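N-isopropylammelide isopropylaminohydrolase (Burkholderia multivorans ATCC 17616, PDB 6NBO) is a zinc-binding member of the amidohydrolase family, built on a TIM-barrel-type alpha/beta fold. Local coordinates at residues T71-P76 with S108-R113; M75-N80 with G305-W310; G187-A192 with L219-S224. All coordinates share one frame; numbering follows the deposited sequence.

Contact 1 (T71-P76 with S108-R113); sequences THWGMP and SLALAR. With EDO (1,2-ethanediol), chain I.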
loop_
_atom_site.group_PDB
_atom_site.type_symbol
_atom_site.label_atom_id
_atom_site.label_comp_id
_atom_site.label_asym_id
_atom_site.label_seq_id
_atom_site.Cartn_x
_atom_site.Cartn_y
_atom_site.Cartn_z
ATOM N N THR A 71 -0.038 -13.844 5.009
ATOM C CA THR A 71 1.139 -13.734 5.863
ATOM C C THR A 71 1.150 -14.805 6.939
ATOM O O THR A 71 0.102 -15.236 7.431
ATOM C CB THR A 71 1.203 -12.354 6.531
ATOM O OG1 THR A 71 2.435 -12.233 7.251
ATOM C CG2 THR A 71 0.036 -12.151 7.499
ATOM N N HIS A 72 2.361 -15.242 7.295
ATOM C CA HIS A 72 2.580 -16.087 8.463
ATOM C C HIS A 72 3.109 -15.288 9.649
ATOM O O HIS A 72 3.692 -15.867 10.576
ATOM C CB HIS A 72 3.531 -17.234 8.122
ATOM C CG HIS A 72 2.953 -18.222 7.156
ATOM N ND1 HIS A 72 3.282 -19.561 7.174
ATOM C CD2 HIS A 72 2.061 -18.068 6.147
ATOM C CE1 HIS A 72 2.624 -20.187 6.214
ATOM N NE2 HIS A 72 1.878 -19.304 5.574
ATOM N N TRP A 73 2.933 -13.972 9.625
ATOM C CA TRP A 73 3.330 -13.136 10.752
ATOM C C TRP A 73 2.724 -13.677 12.039
ATOM O O TRP A 73 1.540 -14.014 12.083
ATOM C CB TRP A 73 2.885 -11.693 10.522
ATOM C CG TRP A 73 3.615 -10.731 11.417
ATOM C CD1 TRP A 73 3.206 -10.253 12.633
ATOM C CD2 TRP A 73 4.907 -10.160 11.173
ATOM N NE1 TRP A 73 4.168 -9.409 13.155
ATOM C CE2 TRP A 73 5.218 -9.336 12.278
ATOM C CE3 TRP A 73 5.830 -10.264 10.124
ATOM C CZ2 TRP A 73 6.414 -8.621 12.363
ATOM C CZ3 TRP A 73 7.021 -9.553 10.213
ATOM C CH2 TRP A 73 7.298 -8.743 11.321
ATOM N N GLY A 74 3.553 -13.802 13.075
ATOM C CA GLY A 74 3.099 -14.350 14.334
ATOM C C GLY A 74 3.010 -15.857 14.390
ATOM O O GLY A 74 2.720 -16.404 15.461
ATOM N N MET A 75 3.252 -16.546 13.290
ATOM C CA MET A 75 3.240 -17.996 13.251
ATOM C C MET A 75 4.660 -18.530 13.294
ATOM O O MET A 75 5.624 -17.781 13.115
ATOM C CB MET A 75 2.530 -18.477 11.983
ATOM C CG MET A 75 1.085 -18.013 11.850
ATOM S SD MET A 75 0.410 -18.495 10.241
ATOM C CE MET A 75 0.894 -20.213 10.144
ATOM N N PRO A 76 4.833 -19.829 13.548
ATOM C CA PRO A 76 6.166 -20.432 13.420
ATOM C C PRO A 76 6.735 -20.187 12.029
ATOM O O PRO A 76 5.995 -19.987 11.065
ATOM C CB PRO A 76 5.907 -21.923 13.668
ATOM C CG PRO A 76 4.705 -21.948 14.542
ATOM C CD PRO A 76 3.851 -20.780 14.099
ATOM N N SER A 108 -3.631 -11.834 9.599
ATOM C CA SER A 108 -3.803 -10.472 9.103
ATOM C C SER A 108 -3.890 -9.477 10.249
ATOM O O SER A 108 -3.369 -8.359 10.149
ATOM C CB SER A 108 -5.046 -10.362 8.211
ATOM O OG SER A 108 -6.240 -10.699 8.911
ATOM N N LEU A 109 -4.544 -9.860 11.345
ATOM C CA LEU A 109 -4.669 -8.943 12.476
ATOM C C LEU A 109 -3.312 -8.685 13.112
ATOM O O LEU A 109 -2.931 -7.532 13.335
ATOM C CB LEU A 109 -5.650 -9.501 13.503
ATOM C CG LEU A 109 -5.911 -8.634 14.740
ATOM C CD1 LEU A 109 -6.341 -7.219 14.346
ATOM C CD2 LEU A 109 -6.967 -9.291 15.602
ATOM N N ALA A 110 -2.551 -9.749 13.374
ATOM C CA ALA A 110 -1.211 -9.600 13.933
ATOM C C ALA A 110 -0.326 -8.732 13.041
ATOM O O ALA A 110 0.367 -7.829 13.529
ATOM C CB ALA A 110 -0.582 -10.980 14.144
ATOM N N LEU A 111 -0.332 -8.983 11.725
ATOM C CA LEU A 111 0.525 -8.187 10.844
ATOM C C LEU A 111 0.051 -6.738 10.753
ATOM O O LEU A 111 0.870 -5.812 10.785
ATOM C CB LEU A 111 0.601 -8.815 9.446
ATOM C CG LEU A 111 1.407 -8.022 8.406
ATOM C CD1 LEU A 111 2.807 -7.663 8.915
ATOM C CD2 LEU A 111 1.485 -8.761 7.056
ATOM N N ALA A 112 -1.258 -6.517 10.627
ATOM C CA ALA A 112 -1.757 -5.142 10.586
ATOM C C ALA A 112 -1.448 -4.409 11.886
ATOM O O ALA A 112 -1.138 -3.211 11.876
ATOM C CB ALA A 112 -3.256 -5.121 10.305
ATOM N N ARG A 113 -1.512 -5.114 13.017
ATOM C CA ARG A 113 -1.131 -4.478 14.273
ATOM C C ARG A 113 0.361 -4.167 14.313
ATOM O O ARG A 113 0.765 -3.140 14.875
ATOM C CB ARG A 113 -1.564 -5.356 15.447
ATOM C CG ARG A 113 -3.028 -5.113 15.807
ATOM C CD ARG A 113 -3.530 -5.958 16.962
ATOM N NE ARG A 113 -4.805 -5.440 17.441
ATOM C CZ ARG A 113 -5.709 -6.159 18.084
ATOM N NH1 ARG A 113 -5.483 -7.442 18.328
ATOM N NH2 ARG A 113 -6.842 -5.595 18.481
HETATM C C1 EDO I . 7.030 -12.292 13.374
HETATM O O1 EDO I . 6.212 -13.418 13.025
HETATM C C2 EDO I . 6.549 -11.677 14.681
HETATM O O2 EDO I . 6.422 -12.710 15.667
#
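The loop that leaves barrel strand 56-66 folds back on helix 104-117, and Trp73 and Thr71 meet Leu111 there. Leu111 serves both with different branches. Its CD1 stands over one face of the indole, 4.2 Å from the centroid of the Trp73 five-membered ring and 23° off the normal, a CH-pi contact displaced toward the ring's rim. Its CD2 goes to the threonine, lying 3.6 Å from Thr71 OG1 and about as close to Thr71 CB. Trp73 CG, anti to the backbone N (chi1 -162°), is thereby set 4.0 Å from both CD1 and CA of Leu111. The two side chains cross at about a right angle, with Trp73 CB 3.8 Å from Leu111 CB. On the pyrrole side, Trp73 CD1 lies 4.1 Å from Ala110 CB.

No hydrogen bond joins loop and helix here; the polar bonds shape the loop itself. Thr71 OG1 accepts from Trp73 N at 3.0 Å, an ST turn, and the same hydroxyl bonds to the carbonyl of Val306, so both its roles are filled although an apolar methyl lies against it. A type II beta turn from His72 to Met75 follows at once, closed by Met75 N to His72 O, with Gly74 at positive phi. In an amidohydrolase barrel such a loop belongs to the catalytic end: His65 at the end of strand 56-66 and His67 just after it are zinc ligands. The indole face opposite Leu111 is covered by a 1,2-ethanediol, probably from the crystallisation liquor, whose O1 accepts from Gly74 N at 2.7 Å.

Contact 2 (M75-N80 with G305-W310); sequences MPWYRN and GVRDTW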
loop_
_atom_site.group_PDB
_atom_site.type_symbol
_atom_site.label_atom_id
_atom_site.label_comp_id
_atom_site.label_asym_id
_atom_site.label_seq_id
_atom_site.Cartn_x
_atom_site.Cartn_y
_atom_site.Cartn_z
ATOM N N MET A 75 3.252 -16.546 13.290
ATOM C CA MET A 75 3.240 -17.996 13.251
ATOM C C MET A 75 4.660 -18.530 13.294
ATOM O O MET A 75 5.624 -17.781 13.115
ATOM C CB MET A 75 2.530 -18.477 11.983
ATOM C CG MET A 75 1.085 -18.013 11.850
ATOM S SD MET A 75 0.410 -18.495 10.241
ATOM C CE MET A 75 0.894 -20.213 10.144
ATOM N N PRO A 76 4.833 -19.829 13.548
ATOM C CA PRO A 76 6.166 -20.432 13.420
ATOM C C PRO A 76 6.735 -20.187 12.029
ATOM O O PRO A 76 5.995 -19.987 11.065
ATOM C CB PRO A 76 5.907 -21.923 13.668
ATOM C CG PRO A 76 4.705 -21.948 14.542
ATOM C CD PRO A 76 3.851 -20.780 14.099
ATOM N N TRP A 77 8.065 -20.188 11.935
ATOM C CA TRP A 77 8.729 -19.931 10.663
ATOM C C TRP A 77 8.222 -20.892 9.592
ATOM O O TRP A 77 8.120 -22.094 9.826
ATOM C CB TRP A 77 10.251 -20.079 10.819
ATOM C CG TRP A 77 10.963 -19.805 9.534
ATOM C CD1 TRP A 77 11.541 -20.718 8.690
ATOM C CD2 TRP A 77 11.118 -18.529 8.911
ATOM N NE1 TRP A 77 12.065 -20.076 7.588
ATOM C CE2 TRP A 77 11.817 -18.733 7.701
ATOM C CE3 TRP A 77 10.746 -17.231 9.266
ATOM C CZ2 TRP A 77 12.152 -17.686 6.849
ATOM C CZ3 TRP A 77 11.072 -16.191 8.415
ATOM C CH2 TRP A 77 11.767 -16.426 7.219
ATOM N N TYR A 78 7.903 -20.362 8.411
ATOM C CA TYR A 78 7.556 -21.222 7.281
ATOM C C TYR A 78 8.833 -21.693 6.586
ATOM O O TYR A 78 9.574 -20.885 6.020
ATOM C CB TYR A 78 6.644 -20.499 6.284
ATOM C CG TYR A 78 6.375 -21.352 5.052
ATOM C CD1 TYR A 78 5.541 -22.469 5.121
ATOM C CD2 TYR A 78 6.982 -21.064 3.837
ATOM C CE1 TYR A 78 5.304 -23.268 4.005
ATOM C CE2 TYR A 78 6.756 -21.855 2.713
ATOM C CZ TYR A 78 5.914 -22.951 2.803
ATOM O OH TYR A 78 5.694 -23.726 1.690
ATOM N N ARG A 79 9.089 -22.995 6.626
ATOM C CA ARG A 79 10.270 -23.557 5.982
ATOM C C ARG A 79 10.018 -23.635 4.483
ATOM O O ARG A 79 9.218 -24.453 4.021
ATOM C CB ARG A 79 10.599 -24.925 6.566
ATOM C CG ARG A 79 10.572 -24.930 8.084
ATOM C CD ARG A 79 11.636 -25.838 8.671
ATOM N NE ARG A 79 11.705 -25.694 10.122
ATOM C CZ ARG A 79 12.837 -25.687 10.817
ATOM N NH1 ARG A 79 14.002 -25.803 10.192
ATOM N NH2 ARG A 79 12.805 -25.551 12.137
ATOM N N ASN A 80 10.694 -22.776 3.723
ATOM C CA ASN A 80 10.519 -22.709 2.280
ATOM C C ASN A 80 11.500 -23.662 1.608
ATOM O O ASN A 80 12.717 -23.542 1.785
ATOM C CB ASN A 80 10.717 -21.275 1.782
ATOM C CG ASN A 80 10.483 -21.131 0.282
ATOM O OD1 ASN A 80 11.016 -21.896 -0.523
ATOM N ND2 ASN A 80 9.678 -20.146 -0.095
ATOM N N GLY A 305 4.221 -9.417 -0.472
ATOM C CA GLY A 305 4.045 -10.375 0.616
ATOM C C GLY A 305 4.943 -10.081 1.805
ATOM O O GLY A 305 6.000 -9.460 1.697
ATOM N N VAL A 306 4.505 -10.541 2.978
ATOM C CA VAL A 306 5.292 -10.436 4.203
ATOM C C VAL A 306 5.328 -11.816 4.850
ATOM O O VAL A 306 4.325 -12.258 5.424
ATOM C CB VAL A 306 4.721 -9.399 5.182
ATOM C CG1 VAL A 306 5.499 -9.443 6.503
ATOM C CG2 VAL A 306 4.756 -7.995 4.565
ATOM N N ARG A 307 6.473 -12.490 4.763
ATOM C CA ARG A 307 6.709 -13.774 5.437
ATOM C C ARG A 307 5.585 -14.776 5.169
ATOM O O ARG A 307 4.896 -15.242 6.080
ATOM C CB ARG A 307 6.902 -13.563 6.940
ATOM C CG ARG A 307 8.118 -12.723 7.254
ATOM C CD ARG A 307 8.654 -12.945 8.668
ATOM N NE ARG A 307 9.511 -11.817 9.008
ATOM C CZ ARG A 307 9.926 -11.508 10.231
ATOM N NH1 ARG A 307 9.587 -12.261 11.276
ATOM N NH2 ARG A 307 10.684 -10.432 10.398
ATOM N N ASP A 308 5.387 -15.082 3.889
ATOM C CA ASP A 308 4.336 -16.018 3.512
ATOM C C ASP A 308 4.976 -17.196 2.792
ATOM O O ASP A 308 6.183 -17.410 2.942
ATOM C CB ASP A 308 3.242 -15.308 2.687
ATOM C CG ASP A 308 3.767 -14.633 1.424
ATOM O OD1 ASP A 308 4.742 -15.120 0.814
ATOM O OD2 ASP A 308 3.167 -13.612 1.031
ATOM N N THR A 309 4.204 -17.995 2.046
ATOM C CA THR A 309 4.826 -19.134 1.382
ATOM C C THR A 309 5.522 -18.750 0.081
ATOM O O THR A 309 6.249 -19.581 -0.476
ATOM C CB THR A 309 3.805 -20.251 1.098
ATOM O OG1 THR A 309 2.919 -19.850 0.042
ATOM C CG2 THR A 309 2.996 -20.588 2.349
ATOM N N TRP A 310 5.308 -17.527 -0.414
ATOM C CA TRP A 310 6.034 -17.031 -1.582
ATOM C C TRP A 310 7.386 -16.444 -1.191
ATOM O O TRP A 310 8.397 -16.696 -1.857
ATOM C CB TRP A 310 5.234 -15.946 -2.312
ATOM C CG TRP A 310 3.964 -16.360 -2.978
ATOM C CD1 TRP A 310 2.770 -16.640 -2.378
ATOM C CD2 TRP A 310 3.740 -16.474 -4.390
ATOM N NE1 TRP A 310 1.825 -16.950 -3.327
ATOM C CE2 TRP A 310 2.394 -16.855 -4.570
ATOM C CE3 TRP A 310 4.551 -16.307 -5.517
ATOM C CZ2 TRP A 310 1.841 -17.070 -5.831
ATOM C CZ3 TRP A 310 4.000 -16.521 -6.769
ATOM C CH2 TRP A 310 2.658 -16.900 -6.915
HETATM O O HOH W 1 8.787 -18.184 1.923
HETATM O O HOH W 2 8.651 -19.280 -2.848
#
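Tyr78 and Thr309 form the close-packed part of this contact. Thr309 CG2 sits over the middle of the phenol ring, 3.9 Å from the Tyr78 centroid and 13° off the normal, which makes a well-centred CH-pi contact. The threonine methyl lies anti to its carbonyl carbon, and Thr309 CB adds a second carbon to the same face, 3.7 Å from Tyr78 CE2. Backbone packs there as well, Tyr78 CE2 being 3.6 Å from Thr309 CA. The phenol hydroxyl is tied to Asn92, and Thr309 also touches Asn92, Glu93 and Tyr96, so helix 89-97 borders this part.

The outer side is looser and wet. Asn80 ND2 makes no direct hydrogen bond to the opposite loop; two waters span the interval. One accepts from Asn80 ND2 at 3.0 Å and donates to Asp308 O at 2.9 Å. The other also accepts from Asn80 ND2 and donates to Trp310 O at 2.8 Å, with a weak further bond to Thr309 O. The amide oxygen, Asn80 OD1, turns back to Val82 N. On the exposed flank, Trp77 meets Arg307 through a single approach, CZ3 to CD at 4.1 Å, their side chains crossing at about a right angle. Asp308 OD1 accepts from Trp310 N, 38° above the carboxylate plane, and from Thr311 N. That Asx turn shapes the loop following Asp304, which binds both zinc ions; both loops of the contact follow barrel strands, at the end of the barrel where TIM-barrel amidohydrolases hold their metals.

Contact 3 (G187-A192 with L219-S224); sequences GLDPCA and LHERGS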
loop_
_atom_site.group_PDB
_atom_site.type_symbol
_atom_site.label_atom_id
_atom_site.label_comp_id
_atom_site.label_asym_id
_atom_site.label_seq_id
_atom_site.Cartn_x
_atom_site.Cartn_y
_atom_site.Cartn_z
ATOM N N GLY A 187 -6.832 -8.366 -10.261
ATOM C CA GLY A 187 -6.665 -9.192 -11.446
ATOM C C GLY A 187 -5.202 -9.237 -11.811
ATOM O O GLY A 187 -4.365 -8.584 -11.183
ATOM N N LEU A 188 -4.891 -10.029 -12.841
ATOM C CA LEU A 188 -3.485 -10.156 -13.197
ATOM C C LEU A 188 -3.336 -10.574 -14.652
ATOM O O LEU A 188 -4.240 -11.161 -15.250
ATOM C CB LEU A 188 -2.752 -11.148 -12.289
ATOM C CG LEU A 188 -2.940 -12.662 -12.426
ATOM C CD1 LEU A 188 -1.976 -13.387 -11.481
ATOM C CD2 LEU A 188 -4.384 -13.075 -12.135
ATOM N N ASP A 189 -2.167 -10.228 -15.211
ATOM C CA ASP A 189 -1.578 -10.756 -16.441
ATOM C C ASP A 189 -2.604 -11.236 -17.463
ATOM O O ASP A 189 -2.807 -12.449 -17.647
ATOM C CB ASP A 189 -0.606 -11.864 -16.071
ATOM C CG ASP A 189 0.446 -11.385 -15.078
ATOM O OD1 ASP A 189 0.658 -10.153 -14.985
ATOM O OD2 ASP A 189 1.058 -12.224 -14.393
ATOM N N PRO A 190 -3.231 -10.299 -18.178
ATOM C CA PRO A 190 -4.292 -10.674 -19.125
ATOM C C PRO A 190 -3.813 -11.610 -20.221
ATOM O O PRO A 190 -4.613 -12.396 -20.742
ATOM C CB PRO A 190 -4.740 -9.317 -19.696
ATOM C CG PRO A 190 -4.344 -8.315 -18.634
ATOM C CD PRO A 190 -3.049 -8.841 -18.085
ATOM N N CYS A 191 -2.531 -11.561 -20.583
ATOM C CA CYS A 191 -1.986 -12.512 -21.548
ATOM C C CYS A 191 -1.460 -13.775 -20.869
ATOM O O CYS A 191 -1.895 -14.885 -21.185
ATOM C CB CYS A 191 -0.859 -11.869 -22.370
ATOM S SG CYS A 191 -1.397 -10.664 -23.596
ATOM N N ALA A 192 -0.509 -13.616 -19.950
ATOM C CA ALA A 192 0.248 -14.769 -19.459
ATOM C C ALA A 192 -0.608 -15.687 -18.596
ATOM O O ALA A 192 -0.432 -16.912 -18.616
ATOM C CB ALA A 192 1.470 -14.296 -18.669
ATOM N N LEU A 219 0.497 -6.637 -12.796
ATOM C CA LEU A 219 1.007 -6.817 -14.152
ATOM C C LEU A 219 2.466 -7.238 -14.042
ATOM O O LEU A 219 3.353 -6.385 -13.929
ATOM C CB LEU A 219 0.843 -5.545 -14.996
ATOM C CG LEU A 219 1.147 -5.795 -16.480
ATOM C CD1 LEU A 219 0.204 -6.859 -17.060
ATOM C CD2 LEU A 219 1.078 -4.519 -17.302
ATOM N N HIS A 220 2.704 -8.552 -14.061
ATOM C CA HIS A 220 4.059 -9.091 -14.052
ATOM C C HIS A 220 4.626 -9.284 -15.446
ATOM O O HIS A 220 5.821 -9.578 -15.570
ATOM C CB HIS A 220 4.124 -10.464 -13.374
ATOM C CG HIS A 220 3.412 -10.545 -12.067
ATOM N ND1 HIS A 220 2.120 -11.015 -11.955
ATOM C CD2 HIS A 220 3.818 -10.246 -10.812
ATOM C CE1 HIS A 220 1.758 -10.992 -10.684
ATOM N NE2 HIS A 220 2.769 -10.526 -9.973
ATOM N N GLU A 221 3.797 -9.176 -16.480
ATOM C CA GLU A 221 4.218 -9.567 -17.817
ATOM C C GLU A 221 5.398 -8.722 -18.266
ATOM O O GLU A 221 5.428 -7.505 -18.071
ATOM C CB GLU A 221 3.056 -9.437 -18.794
ATOM C CG GLU A 221 1.891 -10.360 -18.458
ATOM C CD GLU A 221 0.697 -10.125 -19.356
ATOM O OE1 GLU A 221 0.711 -9.141 -20.131
ATOM O OE2 GLU A 221 -0.242 -10.936 -19.313
ATOM N N ARG A 222 6.380 -9.381 -18.860
ATOM C CA ARG A 222 7.619 -8.730 -19.235
ATOM C C ARG A 222 7.554 -8.230 -20.669
ATOM O O ARG A 222 6.820 -8.772 -21.502
ATOM C CB ARG A 222 8.777 -9.707 -19.063
ATOM C CG ARG A 222 8.891 -10.237 -17.644
ATOM C CD ARG A 222 9.470 -9.164 -16.730
ATOM N NE ARG A 222 10.700 -8.637 -17.311
ATOM C CZ ARG A 222 11.886 -9.221 -17.185
ATOM N NH1 ARG A 222 12.003 -10.338 -16.475
ATOM N NH2 ARG A 222 12.954 -8.689 -17.761
ATOM N N GLY A 223 8.322 -7.173 -20.944
ATOM C CA GLY A 223 8.620 -6.789 -22.322
ATOM C C GLY A 223 7.392 -6.395 -23.121
ATOM O O GLY A 223 6.483 -5.726 -22.624
ATOM N N SER A 224 7.366 -6.825 -24.389
ATOM C CA SER A 224 6.325 -6.391 -25.322
ATOM C C SER A 224 4.949 -6.931 -24.944
ATOM O O SER A 224 3.935 -6.255 -25.165
ATOM C CB SER A 224 6.690 -6.833 -26.740
ATOM O OG SER A 224 7.085 -8.192 -26.742
#
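Asp189 CG lies anti to its carbonyl carbon (chi1 -55°), and His220 CG is placed likewise on its own residue (chi1 -47°), the two side chains crossing at about a right angle. With CG so placed, the carboxylate meets both the main-chain N and the ring of His220. Asp189 OD1 takes His220 N through its syn lone pair at 2.8 Å, while Asp189 OD2 receives His220 ND1, the donor, at 2.9 Å. The acceptor lies close to the imidazole plane, at the ring's edge, although carboxylate and ring planes are turned 77° apart. The OD2 bond restrains the ring's rotation, while the OD1 bond ties the carboxylate to the main chain.

The segments run out of the ends of neighbouring parallel barrel strands, 184-188 and 215-219, at the end of the barrel where the metals sit. His218, just ahead of this contact, is a zinc ligand, and the His220 side chain comes within about 4 Å of a zinc ion; its ring also meets that of zinc ligand His250. Asp189 probably helps orient this ring beside the metal site, as a second-shell residue.

Glu221 reaches across in the other direction, its chain extended beyond CG. Its OE2 gathers two backbone amides, Cys191 N at 2.7 Å by the syn lone pair and Ala192 N at 2.8 Å from above the carboxylate plane, while OE1 is held by Ser229. Asp189 OD1 and Glu221 OE2 are 4.5 Å apart, a proximity of like charges that the N-H donors would probably ease. Pro190 CD also lies 3.9 Å from Leu219 CD1, an apolar contact.

Overall arrangement
Contacts 1 and 2 adjoin, with centres 10 Å apart, and start from the same loop, sharing Met75 and Pro76. They also bond to each other: the 305-310 loop meets the 71-76 turn through His72 N to Arg307 O at 2.8 Å. Contact 1 is buried and sets loop against helix by apolar packing; contact 2, partly buried, sets loop against loop and passes from aromatic packing to water bridges. Contact 3, also partly buried, touches neither. Its nearest atoms are about 7 Å from contact 2 and about 16 Å from contact 1. There, direct carboxylate hydrogen bonds join the loops just beyond two adjacent barrel strands, beside the zinc ions.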